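Local coordinates for protein N-acetyl-beta-D glucosaminidase (Rhizomucor miehei CAU432, PDB 4ZM6) that probably hydrolyses terminal beta-N-acetylglucosamine residues through its glycoside hydrolase family 3 part and binds acetyl-CoA in a GCN5-related region, consistent with glucosamine N-acetylation, at residues Lys563-Arg568 with Arg851-Gly856; Leu574-Ala579 with Val595-Thr600; Val660-Asp663 with Ser667-Ala670; Leu782-Asp787 with Lys830-Trp835. All coordinates share one frame; numbering follows the deposited sequence.

How the contacts relate
All four contacts lie in the C-terminal GNAT-related part of the chain, but their chemistry differs with their place. Contacts 2 and 4 are both buried; contact 2, a helix on a strand, is essentially apolar, contact 4 aromatic with one weak polar bond. Contacts 1 and 3 are partly buried and belong to the same sheet, where strand 847-857 pairs antiparallel with strand 660-661 and Arg-854 N reaches Val-660 O at 2.9 Å. Contact 1 relies on a cation-pi pair and a doubly gripped carbonyl; contact 3 borders acetyl-CoA. Contacts 1 and 4 meet where Trp-565 packs on Trp-784, joining the two N-acetyltransferase ranges, while contact 2 touches none of the others.

Contact 1: residues Lys563-Arg568 with Arg851-Gly856; sequences KDWPLR and RSYRLG
The indole of Trp-565 has the guanidinium of Arg-851 over one face and the hydroxyl of Tyr-853 near its plane at the rim, while CB of Asp-564 lies over one face of the guanidinium. The guanidinium does not lie flat on the ring: the two planes stand 80° apart, and NH1 points into the face above its centre. This is a cation-pi contact, with CZ of Arg-851 4.4 Å from the centroid of the six-membered ring of Trp-565. The arginine's own edge is turned to the main chain. Its two terminal nitrogens close end-on upon a single acceptor, Asp-564 O, at 2.8 Å from Arg-851 NH2 and 2.9 Å from Arg-851 NH1. NH2 approaches in the carbonyl plane, on a lone pair of Asp-564 O, whereas NH1 comes from above that plane. A bend at chi2 (-74°) folds the arginine chain past the ring, its CG lying 3.7 Å from Trp-565 CH2. An arginine suits this place because its hydrogen-bonding edge and its charge can serve two partners at once. Tyr-853 meets the tryptophan rim to rim, its CE2 3.6 Å from Trp-565 CH2, the planes inclined at 40°; its OH is held by Asp-688. Trp-565 is wide enough to bridge loop and strand, and Trp-557 bonds its carbonyl oxygen. The loop between helices 546-561 and 569-577 is thereby tied to strand 847-857, which comes from the later N-acetyltransferase range yet pairs with strand 660-661 of the earlier one, an arrangement consistent with strand exchange between paired GNAT folds.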
# COMPACT_ATOMS: atom_id res chain seq x y z
N LYS A 563 20.36 -32.95 1.90
CA LYS A 563 21.49 -33.87 2.11
C LYS A 563 22.16 -33.66 3.47
O LYS A 563 22.23 -34.59 4.26
CB LYS A 563 22.54 -33.73 0.99
N ASP A 564 22.62 -32.45 3.74
CA ASP A 564 23.32 -32.14 5.00
C ASP A 564 22.41 -31.63 6.13
O ASP A 564 22.80 -31.68 7.30
CB ASP A 564 24.42 -31.09 4.77
CG ASP A 564 25.61 -31.63 4.01
OD1 ASP A 564 25.55 -32.78 3.51
OD2 ASP A 564 26.62 -30.90 3.91
N TRP A 565 21.23 -31.12 5.77
CA TRP A 565 20.34 -30.47 6.72
C TRP A 565 18.89 -30.89 6.52
O TRP A 565 18.04 -30.05 6.25
CB TRP A 565 20.41 -28.95 6.57
CG TRP A 565 21.77 -28.37 6.47
CD1 TRP A 565 22.53 -28.26 5.34
CD2 TRP A 565 22.52 -27.75 7.52
NE1 TRP A 565 23.72 -27.64 5.63
CE2 TRP A 565 23.73 -27.30 6.96
CE3 TRP A 565 22.29 -27.53 8.89
CZ2 TRP A 565 24.72 -26.66 7.70
CZ3 TRP A 565 23.27 -26.89 9.63
CH2 TRP A 565 24.47 -26.46 9.03
N PRO A 566 18.60 -32.20 6.66
CA PRO A 566 17.20 -32.62 6.56
C PRO A 566 16.36 -31.97 7.66
O PRO A 566 16.79 -31.93 8.81
CB PRO A 566 17.28 -34.14 6.73
CG PRO A 566 18.59 -34.40 7.39
CD PRO A 566 19.51 -33.32 6.93
N LEU A 567 15.18 -31.46 7.30
CA LEU A 567 14.36 -30.67 8.23
C LEU A 567 12.86 -30.81 7.95
O LEU A 567 12.38 -30.33 6.92
CB LEU A 567 14.77 -29.19 8.14
CG LEU A 567 14.28 -28.28 9.27
CD1 LEU A 567 14.93 -28.65 10.60
CD2 LEU A 567 14.56 -26.81 8.95
N ARG A 568 12.13 -31.43 8.87
CA ARG A 568 10.69 -31.71 8.67
C ARG A 568 9.82 -30.44 8.63
O ARG A 568 10.21 -29.39 9.13
CB ARG A 568 10.19 -32.67 9.77
N ARG A 851 29.31 -28.23 12.42
CA ARG A 851 29.17 -27.46 11.19
C ARG A 851 29.73 -26.06 11.42
O ARG A 851 29.72 -25.57 12.55
CB ARG A 851 27.70 -27.37 10.78
CG ARG A 851 27.02 -28.69 10.46
CD ARG A 851 27.46 -29.27 9.13
NE ARG A 851 26.94 -30.61 8.89
CZ ARG A 851 25.68 -30.89 8.56
NH1 ARG A 851 24.78 -29.93 8.43
NH2 ARG A 851 25.30 -32.15 8.37
N SER A 852 30.20 -25.42 10.35
CA SER A 852 30.76 -24.06 10.45
C SER A 852 30.01 -23.07 9.57
O SER A 852 29.45 -23.43 8.54
CB SER A 852 32.25 -24.08 10.08
OG SER A 852 32.96 -25.02 10.86
N TYR A 853 29.99 -21.81 10.00
CA TYR A 853 29.33 -20.73 9.26
C TYR A 853 30.21 -19.49 9.20
O TYR A 853 31.01 -19.26 10.09
CB TYR A 853 28.00 -20.35 9.92
CG TYR A 853 27.16 -21.53 10.37
CD1 TYR A 853 27.33 -22.06 11.64
CD2 TYR A 853 26.19 -22.09 9.54
CE1 TYR A 853 26.57 -23.13 12.06
CE2 TYR A 853 25.43 -23.17 9.97
CZ TYR A 853 25.63 -23.68 11.23
OH TYR A 853 24.88 -24.75 11.68
N ARG A 854 30.04 -18.69 8.16
CA ARG A 854 30.68 -17.38 8.08
C ARG A 854 29.62 -16.31 8.22
O ARG A 854 28.69 -16.24 7.40
CB ARG A 854 31.41 -17.21 6.76
CG ARG A 854 32.12 -15.87 6.60
CD ARG A 854 32.74 -15.73 5.22
NE ARG A 854 33.60 -16.87 4.91
CZ ARG A 854 34.83 -17.04 5.39
NH1 ARG A 854 35.37 -16.15 6.22
NH2 ARG A 854 35.52 -18.12 5.04
N LEU A 855 29.74 -15.48 9.24
CA LEU A 855 28.78 -14.42 9.47
C LEU A 855 28.90 -13.35 8.39
O LEU A 855 29.95 -13.22 7.75
CB LEU A 855 28.97 -13.78 10.85
CG LEU A 855 28.90 -14.72 12.06
CD1 LEU A 855 28.81 -13.90 13.34
CD2 LEU A 855 27.73 -15.69 11.94
N GLY A 856 27.82 -12.60 8.20
CA GLY A 856 27.79 -11.46 7.29
C GLY A 856 26.90 -10.40 7.88
O GLY A 856 25.92 -10.73 8.56

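Contact 2: residues Leu574-Ala579 with Val595-Thr600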
# COMPACT_ATOMS: atom_id res chain seq x y z
N LEU A 574 7.87 -23.74 12.47
CA LEU A 574 8.26 -23.12 13.73
C LEU A 574 9.19 -21.93 13.49
O LEU A 574 8.92 -20.81 13.95
CB LEU A 574 8.94 -24.16 14.63
CG LEU A 574 9.44 -23.68 16.00
CD1 LEU A 574 8.28 -23.26 16.89
CD2 LEU A 574 10.27 -24.77 16.65
N GLY A 575 10.30 -22.18 12.77
CA GLY A 575 11.25 -21.14 12.40
C GLY A 575 10.50 -19.94 11.86
O GLY A 575 10.69 -18.82 12.33
N LEU A 576 9.59 -20.18 10.91
CA LEU A 576 8.93 -19.10 10.17
C LEU A 576 7.82 -18.39 10.95
O LEU A 576 7.77 -17.15 10.96
CB LEU A 576 8.38 -19.61 8.84
CG LEU A 576 9.44 -20.14 7.87
CD1 LEU A 576 8.79 -20.69 6.61
CD2 LEU A 576 10.47 -19.07 7.53
N GLN A 577 6.95 -19.15 11.61
CA GLN A 577 5.82 -18.53 12.31
C GLN A 577 6.23 -17.72 13.55
O GLN A 577 5.56 -16.76 13.90
CB GLN A 577 4.76 -19.58 12.67
CG GLN A 577 4.17 -20.33 11.47
CD GLN A 577 3.88 -19.44 10.28
OE1 GLN A 577 4.38 -19.68 9.17
NE2 GLN A 577 3.08 -18.40 10.49
N ARG A 578 7.34 -18.09 14.19
CA ARG A 578 7.81 -17.41 15.40
C ARG A 578 8.66 -16.16 15.14
O ARG A 578 8.99 -15.42 16.08
CB ARG A 578 8.61 -18.38 16.28
CG ARG A 578 7.82 -19.55 16.84
CD ARG A 578 6.80 -19.14 17.91
NE ARG A 578 7.40 -18.54 19.11
CZ ARG A 578 6.75 -18.34 20.26
NH1 ARG A 578 5.48 -18.70 20.41
NH2 ARG A 578 7.38 -17.78 21.29
N ALA A 579 9.02 -15.93 13.88
CA ALA A 579 9.83 -14.76 13.52
C ALA A 579 9.12 -13.48 13.91
O ALA A 579 7.93 -13.33 13.63
CB ALA A 579 10.13 -14.76 12.03
N VAL A 595 9.15 -20.81 -6.97
CA VAL A 595 10.51 -21.11 -7.41
C VAL A 595 11.59 -20.64 -6.44
O VAL A 595 12.68 -21.20 -6.41
CB VAL A 595 10.78 -20.52 -8.82
CG1 VAL A 595 9.96 -21.28 -9.85
CG2 VAL A 595 10.47 -19.03 -8.88
N GLY A 596 11.29 -19.62 -5.64
CA GLY A 596 12.20 -19.18 -4.59
C GLY A 596 11.47 -18.67 -3.36
O GLY A 596 10.29 -18.33 -3.41
N PHE A 597 12.21 -18.60 -2.25
CA PHE A 597 11.66 -18.17 -0.98
C PHE A 597 12.68 -17.33 -0.22
O PHE A 597 13.88 -17.59 -0.29
CB PHE A 597 11.25 -19.40 -0.16
CG PHE A 597 10.90 -19.09 1.27
CD1 PHE A 597 9.63 -18.66 1.59
CD2 PHE A 597 11.84 -19.23 2.28
CE1 PHE A 597 9.30 -18.36 2.90
CE2 PHE A 597 11.52 -18.94 3.59
CZ PHE A 597 10.24 -18.51 3.90
N VAL A 598 12.19 -16.33 0.50
CA VAL A 598 13.03 -15.56 1.41
C VAL A 598 12.31 -15.37 2.76
O VAL A 598 11.11 -15.11 2.80
CB VAL A 598 13.42 -14.20 0.80
CG1 VAL A 598 12.21 -13.29 0.64
CG2 VAL A 598 14.50 -13.51 1.64
N ALA A 599 13.07 -15.53 3.85
CA ALA A 599 12.56 -15.32 5.21
C ALA A 599 13.29 -14.15 5.84
O ALA A 599 14.43 -13.86 5.50
CB ALA A 599 12.76 -16.56 6.05
N THR A 600 12.64 -13.52 6.81
CA THR A 600 12.98 -12.16 7.23
C THR A 600 12.31 -11.80 8.56
O THR A 600 11.13 -12.07 8.77
CB THR A 600 12.55 -11.16 6.13
OG1 THR A 600 13.66 -10.89 5.28
CG2 THR A 600 12.05 -9.83 6.70
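With its CG opposite the carbonyl carbon (chi1 -62°) and its chain extended at chi2 (177°), Leu-576 sends both methyls from the helix toward Phe-597, whose own chi1 of 170° swings the ring out to meet them. The setting is the GNAT fold: helix 569-577 lies against one face of the mixed sheet, over strand 594-605. The two side chains arrive from opposite directions, and the leucine does not sit on the ring but at its outer edge, CD2 near the ring plane and 3.7 Å from Phe-597 CZ. Phe-597 also makes an edge-to-face pair with Tyr-544. Branched at its tip, leucine can touch the phenylalanine with both methyls, CD1 also lying 3.8 Å from Phe-597 CZ. Two residues along the strand, Ala-599 faces the same way; being small, it lets the helix come close, the CA atoms of Leu-576 and Ala-599 being 7.2 Å apart. No hydrogen bond joins the two segments, as expected where a helix packs on a sheet whose main chain is already paired with its neighbouring strands. Val-598 and Thr-600 instead meet helix 627-642, on the other face, so the strand is sandwiched between helices. A classic beta bulge, in which Val-595 and Gly-596 both face Ala-587, lies at the start of this strand segment, just ahead of Phe-597. Beyond Phe-597 lies strand 608-618, which contributes Leu-616 and Val-618 to the acetyl-CoA site. Where the helix gives way to loop, Ala-579 points toward the strand, its CB 4.3 Å from Thr-600 O, while CD2 of Leu-576 rests 3.7 Å from the CB of Ala-599.

Contact 3: residues Val660-Asp663 with Ser667-Ala670. With ACO (acetyl coenzyme *a), chain C.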
# COMPACT_ATOMS: atom_id res chain seq x y z
N VAL A 660 26.26 -17.91 7.10
CA VAL A 660 26.16 -18.71 5.90
C VAL A 660 26.98 -19.98 6.06
O VAL A 660 28.18 -19.92 6.31
CB VAL A 660 26.63 -17.94 4.65
CG1 VAL A 660 26.42 -18.79 3.39
CG2 VAL A 660 25.90 -16.61 4.53
N PRO A 661 26.34 -21.15 5.93
CA PRO A 661 27.06 -22.42 5.99
C PRO A 661 28.33 -22.41 5.16
O PRO A 661 28.40 -21.71 4.14
CB PRO A 661 26.05 -23.42 5.41
CG PRO A 661 24.72 -22.84 5.72
CD PRO A 661 24.89 -21.34 5.76
N ASP A 662 29.33 -23.18 5.59
CA ASP A 662 30.64 -23.20 4.95
C ASP A 662 31.09 -24.58 4.47
O ASP A 662 32.06 -24.69 3.72
CB ASP A 662 31.68 -22.65 5.93
CG ASP A 662 32.99 -22.33 5.26
OD1 ASP A 662 33.02 -21.42 4.40
OD2 ASP A 662 33.99 -23.00 5.59
N ASP A 663 30.38 -25.64 4.86
CA ASP A 663 30.89 -27.00 4.70
C ASP A 663 30.48 -27.68 3.38
O ASP A 663 30.76 -28.86 3.18
CB ASP A 663 30.45 -27.86 5.89
CG ASP A 663 30.85 -27.24 7.22
OD1 ASP A 663 32.03 -26.87 7.39
OD2 ASP A 663 29.97 -27.10 8.10
N SER A 667 26.90 -23.74 -0.67
CA SER A 667 26.85 -22.75 0.40
C SER A 667 27.94 -21.69 0.27
O SER A 667 27.66 -20.50 0.38
CB SER A 667 26.93 -23.41 1.77
OG SER A 667 25.74 -24.15 2.03
N ARG A 668 29.18 -22.12 0.05
CA ARG A 668 30.29 -21.18 -0.15
C ARG A 668 30.02 -20.29 -1.36
O ARG A 668 30.32 -19.10 -1.35
CB ARG A 668 31.63 -21.91 -0.28
CG ARG A 668 32.31 -22.18 1.06
CD ARG A 668 33.47 -23.16 0.93
NE ARG A 668 33.01 -24.51 0.62
CZ ARG A 668 33.80 -25.57 0.50
NH1 ARG A 668 35.12 -25.46 0.66
NH2 ARG A 668 33.28 -26.76 0.20
N LYS A 669 29.45 -20.88 -2.41
CA LYS A 669 29.00 -20.12 -3.57
C LYS A 669 27.99 -19.03 -3.19
O LYS A 669 28.07 -17.90 -3.67
CB LYS A 669 28.39 -21.06 -4.61
CG LYS A 669 28.17 -20.44 -5.98
CD LYS A 669 27.76 -21.49 -7.01
CE LYS A 669 28.82 -22.57 -7.17
NZ LYS A 669 28.68 -23.34 -8.45
N ALA A 670 27.06 -19.37 -2.30
CA ALA A 670 26.08 -18.40 -1.80
C ALA A 670 26.73 -17.31 -0.95
O ALA A 670 26.18 -16.22 -0.84
CB ALA A 670 24.99 -19.11 -1.00
N1A ACO C . 21.81 -14.51 -17.53
C2A ACO C . 23.10 -14.77 -17.21
N3A ACO C . 23.56 -14.80 -15.94
C4A ACO C . 22.73 -14.57 -14.89
C5A ACO C . 21.31 -14.26 -15.16
C6A ACO C . 20.88 -14.25 -16.58
N6A ACO C . 19.59 -13.98 -16.90
N7A ACO C . 20.72 -14.06 -13.98
C8A ACO C . 21.67 -14.22 -13.02
N9A ACO C . 22.87 -14.51 -13.56
C1B ACO C . 24.12 -14.75 -12.78
C2B ACO C . 24.97 -13.49 -12.65
O2B ACO C . 26.34 -13.78 -12.94
C3B ACO C . 24.77 -13.01 -11.22
O3B ACO C . 25.95 -12.43 -10.61
P3B ACO C . 27.27 -13.21 -10.09
O7A ACO C . 26.94 -13.63 -8.67
O8A ACO C . 27.51 -14.33 -11.07
O9A ACO C . 28.32 -12.13 -10.15
C4B ACO C . 24.24 -14.23 -10.48
O4B ACO C . 23.79 -15.18 -11.46
C5B ACO C . 23.11 -13.85 -9.53
O5B ACO C . 22.27 -14.99 -9.37
P1A ACO C . 20.68 -14.87 -9.23
O1A ACO C . 20.07 -15.65 -10.38
O2A ACO C . 20.24 -13.46 -8.97
O3A ACO C . 20.58 -15.69 -7.86
P2A ACO C . 19.97 -17.17 -7.82
O4A ACO C . 18.56 -17.10 -8.35
O5A ACO C . 20.94 -18.13 -8.45
O6A ACO C . 19.96 -17.41 -6.23
CBP ACO C . 21.13 -18.22 -4.27
CCP ACO C . 21.16 -17.29 -5.48
CDP ACO C . 19.99 -17.83 -3.35
CEP ACO C . 22.45 -18.06 -3.52
CAP ACO C . 20.96 -19.64 -4.81
OAP ACO C . 22.19 -20.10 -5.35
C9P ACO C . 20.46 -20.61 -3.78
O9P ACO C . 19.26 -20.84 -3.71
N8P ACO C . 21.35 -21.21 -2.98
C7P ACO C . 20.91 -22.20 -2.01
C6P ACO C . 21.98 -22.53 -0.98
C5P ACO C . 22.30 -21.42 0.00
O5P ACO C . 23.42 -21.46 0.48
N4P ACO C . 21.40 -20.50 0.37
C3P ACO C . 21.69 -19.48 1.38
C2P ACO C . 21.30 -19.91 2.80
S1P ACO C . 22.11 -18.97 4.06
C ACO C . 21.10 -17.68 4.35
O ACO C . 20.10 -17.51 3.67
CH3 ACO C . 21.47 -16.75 5.46
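The hydroxyl of Ser-667 is hydrogen-bonded to the carboxylate of Asp-664 while it packs on the proline ring, OG standing 3.5 Å from Pro-661 CB. Asp-663, on the sheet side, accepts from Ser-852 N of strand 847-857. Arg-668 passes close to the carbonyl oxygen of Asp-662, with NE at 3.2 Å from Asp-662 O and CD at 3.5 Å from it. The oxygen lies over the guanidinium face, an angle too poor for a hydrogen bond, and NE makes a weak one to Asp-664 O. A bend at chi3 (-69°) turns the guanidinium along the loop. The carboxylate of Asp-662 keeps beside the arginine's aliphatic part, OD1 being 3.5 Å from Arg-668 CG; there is no salt bridge, though a weak longer-range attraction is possible. The segments are the short strand 660-661 and the first turns of helix 665-677, a strand-to-helix connection in the GNAT-related region; Ser-667 and Ala-670 belong to the acetyl-CoA pocket. Small residues fit closely here. Ser-667 packs its CB 3.3 Å from Pro-661 O, and Val-660 sets CG1 under the first helical turn, 3.7 Å from Ser-667 O. One turn on, Ala-670 CB approaches O5P of acetyl-CoA at 3.2 Å. Pro-661, rigid and free of an N-H, has its CD 4.0 Å from the thioester sulfur S1P, close to the acetyl end of the ligand.

Contact 4: residues Leu782-Asp787 with Lys830-Trp835; sequences LIWTDD and KSYVDW
Residues 782-787 form an irregular loop, bent by an inverse gamma turn centred on Trp-784, in which Thr-785 N makes a weak bond to Ile-783 O. Facing it, the 830-835 segment begins as an extended strand and turns a corner at Trp-835. The closest backbone approach is between Leu-782 and Tyr-832, whose CA atoms are 7.2 Å apart, and no main-chain bond joins the two segments; side chains do the work. Tyr-832 is the hub. With CG opposite its backbone N (chi1 -175°), its ring reaches out from the strand into the loop. The edge of the Trp-784 indole is turned to the face of that ring in an offset edge-to-face pair, the planes at 86° and the centroid of the five-membered ring 5.3 Å from that of the tyrosine. Trp-784 CD1 comes 3.6 Å from Tyr-832 CZ. The same edge offers its N-H to the phenol: NE1 gives Tyr-832 OH a weak bond of 3.3 Å, well off straight at 129°. Leu-782 CD1 meets the ring obliquely at its CG/CD2 end, 3.4 Å from Tyr-832 CD2. Tyrosine suits this buried place because its ring packs on Leu-782 and Trp-784 while its hydroxyl is hydrogen-bonded to Asp-688, its stronger partner. One face of the indole is lined by Ile-783. Phe-790 adds an edge-to-face partner to Tyr-832, and Trp-850 meets Trp-784. Strand 830-836 itself runs between antiparallel 686-692, from the earlier N-acetyltransferase range, and parallel 794-802, with the loop 782-787 laid over it.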
# COMPACT_ATOMS: atom_id res chain seq x y z
N LEU A 782 16.99 -26.19 19.21
CA LEU A 782 17.44 -27.33 18.44
C LEU A 782 16.33 -27.76 17.50
O LEU A 782 15.27 -28.19 17.94
CB LEU A 782 17.85 -28.48 19.37
CG LEU A 782 18.26 -29.80 18.72
CD1 LEU A 782 19.52 -29.65 17.88
CD2 LEU A 782 18.47 -30.86 19.79
N ILE A 783 16.58 -27.61 16.20
CA ILE A 783 15.63 -28.06 15.18
C ILE A 783 16.18 -29.24 14.38
O ILE A 783 15.47 -29.83 13.57
CB ILE A 783 15.25 -26.90 14.22
CG1 ILE A 783 16.47 -26.41 13.42
CG2 ILE A 783 14.65 -25.75 14.99
CD1 ILE A 783 16.13 -25.44 12.31
N TRP A 784 17.44 -29.60 14.62
CA TRP A 784 18.12 -30.59 13.80
C TRP A 784 17.94 -31.99 14.40
O TRP A 784 18.92 -32.70 14.65
CB TRP A 784 19.61 -30.24 13.68
CG TRP A 784 19.87 -28.85 13.20
CD1 TRP A 784 20.54 -27.86 13.87
CD2 TRP A 784 19.45 -28.29 11.96
NE1 TRP A 784 20.56 -26.71 13.11
CE2 TRP A 784 19.90 -26.95 11.93
CE3 TRP A 784 18.74 -28.78 10.86
CZ2 TRP A 784 19.66 -26.10 10.85
CZ3 TRP A 784 18.50 -27.93 9.78
CH2 TRP A 784 18.96 -26.61 9.78
N THR A 785 16.69 -32.38 14.60
CA THR A 785 16.37 -33.62 15.32
C THR A 785 16.20 -34.84 14.41
O THR A 785 15.83 -35.91 14.89
CB THR A 785 15.09 -33.45 16.17
OG1 THR A 785 14.01 -33.04 15.32
CG2 THR A 785 15.30 -32.42 17.27
N ASP A 786 16.48 -34.68 13.12
CA ASP A 786 16.40 -35.79 12.18
C ASP A 786 17.34 -36.92 12.62
O ASP A 786 18.39 -36.66 13.21
CB ASP A 786 16.77 -35.30 10.77
CG ASP A 786 16.64 -36.37 9.72
OD1 ASP A 786 17.58 -37.18 9.58
OD2 ASP A 786 15.61 -36.39 9.02
N ASP A 787 16.96 -38.16 12.34
CA ASP A 787 17.76 -39.32 12.76
C ASP A 787 19.22 -39.26 12.28
O ASP A 787 20.11 -39.76 12.97
CB ASP A 787 17.13 -40.63 12.27
CG ASP A 787 15.77 -40.88 12.87
OD1 ASP A 787 15.09 -39.90 13.26
OD2 ASP A 787 15.36 -42.06 12.94
N LYS A 830 23.02 -37.06 22.20
CA LYS A 830 23.73 -36.12 21.32
C LYS A 830 23.39 -34.68 21.68
O LYS A 830 22.22 -34.33 21.78
CB LYS A 830 23.37 -36.40 19.86
CG LYS A 830 23.80 -37.78 19.37
CD LYS A 830 23.10 -38.17 18.07
CE LYS A 830 23.30 -39.64 17.73
NZ LYS A 830 24.64 -39.92 17.17
N SER A 831 24.41 -33.84 21.86
CA SER A 831 24.23 -32.50 22.42
C SER A 831 24.68 -31.38 21.48
O SER A 831 25.75 -31.46 20.88
CB SER A 831 24.97 -32.39 23.75
OG SER A 831 24.77 -31.12 24.35
N TYR A 832 23.87 -30.33 21.39
CA TYR A 832 24.05 -29.25 20.41
C TYR A 832 24.48 -27.96 21.09
O TYR A 832 23.69 -27.33 21.80
CB TYR A 832 22.71 -29.04 19.70
CG TYR A 832 22.68 -28.04 18.56
CD1 TYR A 832 23.63 -28.06 17.53
CD2 TYR A 832 21.65 -27.10 18.47
CE1 TYR A 832 23.57 -27.16 16.48
CE2 TYR A 832 21.58 -26.21 17.41
CZ TYR A 832 22.54 -26.24 16.42
OH TYR A 832 22.45 -25.34 15.38
N VAL A 833 25.73 -27.56 20.87
CA VAL A 833 26.21 -26.25 21.32
C VAL A 833 26.36 -25.35 20.10
O VAL A 833 27.25 -25.53 19.29
CB VAL A 833 27.55 -26.37 22.07
CG1 VAL A 833 28.06 -24.99 22.47
CG2 VAL A 833 27.40 -27.27 23.29
N ASP A 834 25.46 -24.37 19.99
CA ASP A 834 25.32 -23.61 18.76
C ASP A 834 26.04 -22.28 18.84
O ASP A 834 26.07 -21.65 19.90
CB ASP A 834 23.83 -23.39 18.43
CG ASP A 834 23.09 -22.58 19.50
OD1 ASP A 834 23.10 -22.98 20.68
OD2 ASP A 834 22.49 -21.54 19.15
N TRP A 835 26.64 -21.88 17.72
CA TRP A 835 27.23 -20.56 17.53
C TRP A 835 28.24 -20.23 18.63
O TRP A 835 27.96 -19.41 19.51
CB TRP A 835 26.12 -19.50 17.46
CG TRP A 835 26.57 -18.10 17.05
CD1 TRP A 835 27.85 -17.64 16.95
CD2 TRP A 835 25.71 -16.99 16.75
NE1 TRP A 835 27.85 -16.31 16.57
CE2 TRP A 835 26.55 -15.89 16.44
CE3 TRP A 835 24.33 -16.82 16.69
CZ2 TRP A 835 26.04 -14.64 16.09
CZ3 TRP A 835 23.82 -15.57 16.34
CH2 TRP A 835 24.68 -14.50 16.04